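Local coordinates for ribonucleoside-diphosphate reductase small chain 2 (Saccharomyces cerevisiae, PDB 1JK0), which serves as one of two different small chains of ribonucleotide reductase, which makes deoxyribonucleotides, and is required for its partner's folding and assembly with the large subunits, at residues H16-A21 and L174-L179. Numbering follows the deposited sequence.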
ATOM      1  N   HIS B  16      -6.218  -3.522  34.428  1.00 68.16           N
ATOM      2  CA  HIS B  16      -6.196  -4.974  34.222  1.00 67.32           C
ATOM      3  C   HIS B  16      -7.495  -5.461  33.565  1.00 66.06           C
ATOM      4  O   HIS B  16      -7.482  -6.408  32.770  1.00 64.87           O
ATOM      5  CB  HIS B  16      -6.015  -5.712  35.555  1.00 66.49           C
ATOM      6  CG  HIS B  16      -6.154  -7.199  35.443  1.00 66.50           C
ATOM      7  ND1 HIS B  16      -5.184  -7.999  34.874  1.00 67.49           N
ATOM      8  CD2 HIS B  16      -7.171  -8.026  35.781  1.00 66.28           C
ATOM      9  CE1 HIS B  16      -5.600  -9.253  34.864  1.00 66.88           C
ATOM     10  NE2 HIS B  16      -6.803  -9.298  35.406  1.00 66.72           N
ATOM     11  N   ASP B  17      -8.608  -4.815  33.914  1.00 64.61           N
ATOM     12  CA  ASP B  17      -9.917  -5.167  33.375  1.00 63.78           C
ATOM     13  C   ASP B  17     -10.058  -4.750  31.915  1.00 63.91           C
ATOM     14  O   ASP B  17     -10.585  -5.504  31.093  1.00 63.29           O
ATOM     15  CB  ASP B  17     -11.024  -4.520  34.208  1.00 64.25           C
ATOM     16  CG  ASP B  17     -11.111  -5.097  35.616  1.00 65.59           C
ATOM     17  OD1 ASP B  17     -12.064  -4.743  36.342  1.00 65.37           O
ATOM     18  OD2 ASP B  17     -10.232  -5.901  35.999  1.00 65.70           O
ATOM     19  N   MET B  18      -9.587  -3.547  31.593  1.00 63.57           N
ATOM     20  CA  MET B  18      -9.646  -3.044  30.228  1.00 62.05           C
ATOM     21  C   MET B  18      -8.851  -3.998  29.330  1.00 62.63           C
ATOM     22  O   MET B  18      -9.257  -4.302  28.209  1.00 63.10           O
ATOM     23  CB  MET B  18      -9.060  -1.636  30.168  1.00 61.15           C
ATOM     24  CG  MET B  18      -9.706  -0.749  29.119  1.00 62.98           C
ATOM     25  SD  MET B  18      -9.165   0.988  29.149  1.00 63.07           S
ATOM     26  CE  MET B  18      -8.367   1.103  27.589  1.00 64.01           C
ATOM     27  N   LYS B  19      -7.719  -4.478  29.832  1.00 63.16           N
ATOM     28  CA  LYS B  19      -6.885  -5.409  29.080  1.00 63.55           C
ATOM     29  C   LYS B  19      -7.694  -6.655  28.692  1.00 63.22           C
ATOM     30  O   LYS B  19      -7.518  -7.207  27.607  1.00 63.61           O
ATOM     31  CB  LYS B  19      -5.671  -5.841  29.914  1.00 64.45           C
ATOM     32  CG  LYS B  19      -4.737  -4.716  30.369  1.00 66.11           C
ATOM     33  CD  LYS B  19      -3.744  -5.221  31.425  1.00 66.03           C
ATOM     34  CE  LYS B  19      -2.809  -4.119  31.926  1.00 66.93           C
ATOM     35  NZ  LYS B  19      -1.776  -3.712  30.926  1.00 66.76           N
ATOM     36  N   GLU B  20      -8.573  -7.106  29.579  1.00 61.96           N
ATOM     37  CA  GLU B  20      -9.367  -8.291  29.288  1.00 61.75           C
ATOM     38  C   GLU B  20     -10.591  -7.912  28.477  1.00 60.62           C
ATOM     39  O   GLU B  20     -11.187  -8.748  27.798  1.00 59.69           O
ATOM     40  CB  GLU B  20      -9.816  -8.963  30.580  1.00 64.19           C
ATOM     41  CG  GLU B  20      -9.605 -10.457  30.585  1.00 69.53           C
ATOM     42  CD  GLU B  20      -8.129 -10.817  30.576  1.00 72.38           C
ATOM     43  OE1 GLU B  20      -7.404 -10.349  31.487  1.00 72.99           O
ATOM     44  OE2 GLU B  20      -7.697 -11.563  29.666  1.00 73.28           O
ATOM     45  N   ALA B  21     -10.963  -6.640  28.563  1.00 58.94           N
ATOM     46  CA  ALA B  21     -12.122  -6.133  27.853  1.00 57.49           C
ATOM     47  C   ALA B  21     -11.814  -5.825  26.388  1.00 57.29           C
ATOM     48  O   ALA B  21     -12.685  -5.954  25.532  1.00 58.03           O
ATOM     49  CB  ALA B  21     -12.658  -4.883  28.552  1.00 56.08           C
ATOM     50  N   LEU B 174      -2.484  -0.128  26.725  1.00 55.06           N
ATOM     51  CA  LEU B 174      -3.782  -0.490  26.163  1.00 53.09           C
ATOM     52  C   LEU B 174      -4.044   0.290  24.876  1.00 51.75           C
ATOM     53  O   LEU B 174      -3.554   1.409  24.710  1.00 52.48           O
ATOM     54  CB  LEU B 174      -4.889  -0.194  27.165  1.00 54.34           C
ATOM     55  CG  LEU B 174      -4.953  -1.082  28.405  1.00 55.47           C
ATOM     56  CD1 LEU B 174      -6.012  -0.539  29.362  1.00 56.02           C
ATOM     57  CD2 LEU B 174      -5.275  -2.507  28.000  1.00 54.69           C
ATOM     58  N   TYR B 175      -4.830  -0.301  23.980  1.00 49.35           N
ATOM     59  CA  TYR B 175      -5.154   0.310  22.692  1.00 46.22           C
ATOM     60  C   TYR B 175      -5.675   1.736  22.805  1.00 45.69           C
ATOM     61  O   TYR B 175      -5.201   2.643  22.110  1.00 44.61           O
ATOM     62  CB  TYR B 175      -6.180  -0.545  21.951  1.00 45.05           C
ATOM     63  CG  TYR B 175      -6.554   0.006  20.597  1.00 44.95           C
ATOM     64  CD1 TYR B 175      -5.595   0.164  19.603  1.00 44.29           C
ATOM     65  CD2 TYR B 175      -7.865   0.391  20.314  1.00 44.92           C
ATOM     66  CE1 TYR B 175      -5.925   0.691  18.364  1.00 44.27           C
ATOM     67  CE2 TYR B 175      -8.206   0.916  19.076  1.00 45.26           C
ATOM     68  CZ  TYR B 175      -7.229   1.064  18.106  1.00 44.58           C
ATOM     69  OH  TYR B 175      -7.554   1.579  16.876  1.00 44.68           O
ATOM     70  N   ALA B 176      -6.655   1.935  23.678  1.00 45.64           N
ATOM     71  CA  ALA B 176      -7.218   3.260  23.862  1.00 46.35           C
ATOM     72  C   ALA B 176      -6.105   4.221  24.234  1.00 47.13           C
ATOM     73  O   ALA B 176      -6.054   5.338  23.730  1.00 47.77           O
ATOM     74  CB  ALA B 176      -8.273   3.235  24.943  1.00 46.35           C
ATOM     75  N   GLU B 177      -5.211   3.781  25.118  1.00 47.23           N
ATOM     76  CA  GLU B 177      -4.095   4.611  25.540  1.00 47.82           C
ATOM     77  C   GLU B 177      -3.200   4.966  24.358  1.00 47.85           C
ATOM     78  O   GLU B 177      -3.000   6.152  24.056  1.00 47.65           O
ATOM     79  CB  GLU B 177      -3.284   3.899  26.620  1.00 50.31           C
ATOM     80  CG  GLU B 177      -3.944   3.945  27.989  1.00 53.61           C
ATOM     81  CD  GLU B 177      -3.217   3.114  29.030  1.00 55.30           C
ATOM     82  OE1 GLU B 177      -3.694   3.083  30.185  1.00 55.92           O
ATOM     83  OE2 GLU B 177      -2.182   2.492  28.693  1.00 54.63           O
ATOM     84  N   ARG B 178      -2.674   3.942  23.688  1.00 46.07           N
ATOM     85  CA  ARG B 178      -1.809   4.149  22.531  1.00 44.26           C
ATOM     86  C   ARG B 178      -2.464   5.114  21.550  1.00 43.66           C
ATOM     87  O   ARG B 178      -1.784   5.869  20.862  1.00 44.24           O
ATOM     88  CB  ARG B 178      -1.537   2.829  21.813  1.00 43.89           C
ATOM     89  CG  ARG B 178      -0.980   1.729  22.693  1.00 42.13           C
ATOM     90  CD  ARG B 178      -0.318   0.645  21.854  1.00 40.26           C
ATOM     91  NE  ARG B 178      -1.238  -0.373  21.350  1.00 38.37           N
ATOM     92  CZ  ARG B 178      -1.741  -1.349  22.094  1.00 37.35           C
ATOM     93  NH1 ARG B 178      -1.420  -1.431  23.375  1.00 36.03           N
ATOM     94  NH2 ARG B 178      -2.542  -2.257  21.554  1.00 35.94           N
ATOM     95  N   LEU B 179      -3.788   5.084  21.476  1.00 42.49           N
ATOM     96  CA  LEU B 179      -4.493   5.982  20.576  1.00 41.92           C
ATOM     97  C   LEU B 179      -4.296   7.424  21.032  1.00 42.05           C
ATOM     98  O   LEU B 179      -3.852   8.266  20.257  1.00 42.42           O
ATOM     99  CB  LEU B 179      -5.981   5.625  20.542  1.00 40.47           C
ATOM    100  CG  LEU B 179      -6.609   5.233  19.202  1.00 38.82           C
ATOM    101  CD1 LEU B 179      -5.620   4.530  18.290  1.00 38.76           C
ATOM    102  CD2 LEU B 179      -7.789   4.346  19.490  1.00 38.25           C
TER
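Leu174 sets its CG anti to its own carbonyl carbon (chi1 -70°), which carries the isobutyl fork out to helix 13-21, while the chain of Met18 bends at chi3 (115°) and turns its methyl toward the CD1 side of Leu174 and on to Ala176. The two branches of Leu174 divide the work. CD1 sits against the Met18 chain, which passes it at a slant, 3.3 Å from Met18 CB and 3.4 Å from Met18 CE; CD2 meets the first part of Lys19, with Lys19 CG 3.3 Å away, the two side chains crossing at about a right angle. Methionine suits its place because a long, flexible thioether reaches past the leucine, so that Met18 CE also touches Ala176 CB at 3.4 Å, where a small methyl lets the tip approach the first turn of helix 175-188. Lysine suits the margin: its first methylenes pack on CD2, while its ammonium makes a salt bridge with Asp172. An alanine in place of Leu174 would probably open a gap, leaving Lys19 CG and much of the Met18 chain without the surface they pack on. Leu174 is also the N-cap residue of helix 175-188, and its backbone N gives a hydrogen bond to Glu177 OE2 (3.3 Å). The contact packs the short N-terminal helix against a helix start of the all-helical, ferritin-like fold, away from the annotated sites. Between residues 16-21 and 174-179 it is purely apolar, so it depends on shape and buried hydrocarbon, with polar partners at its margin.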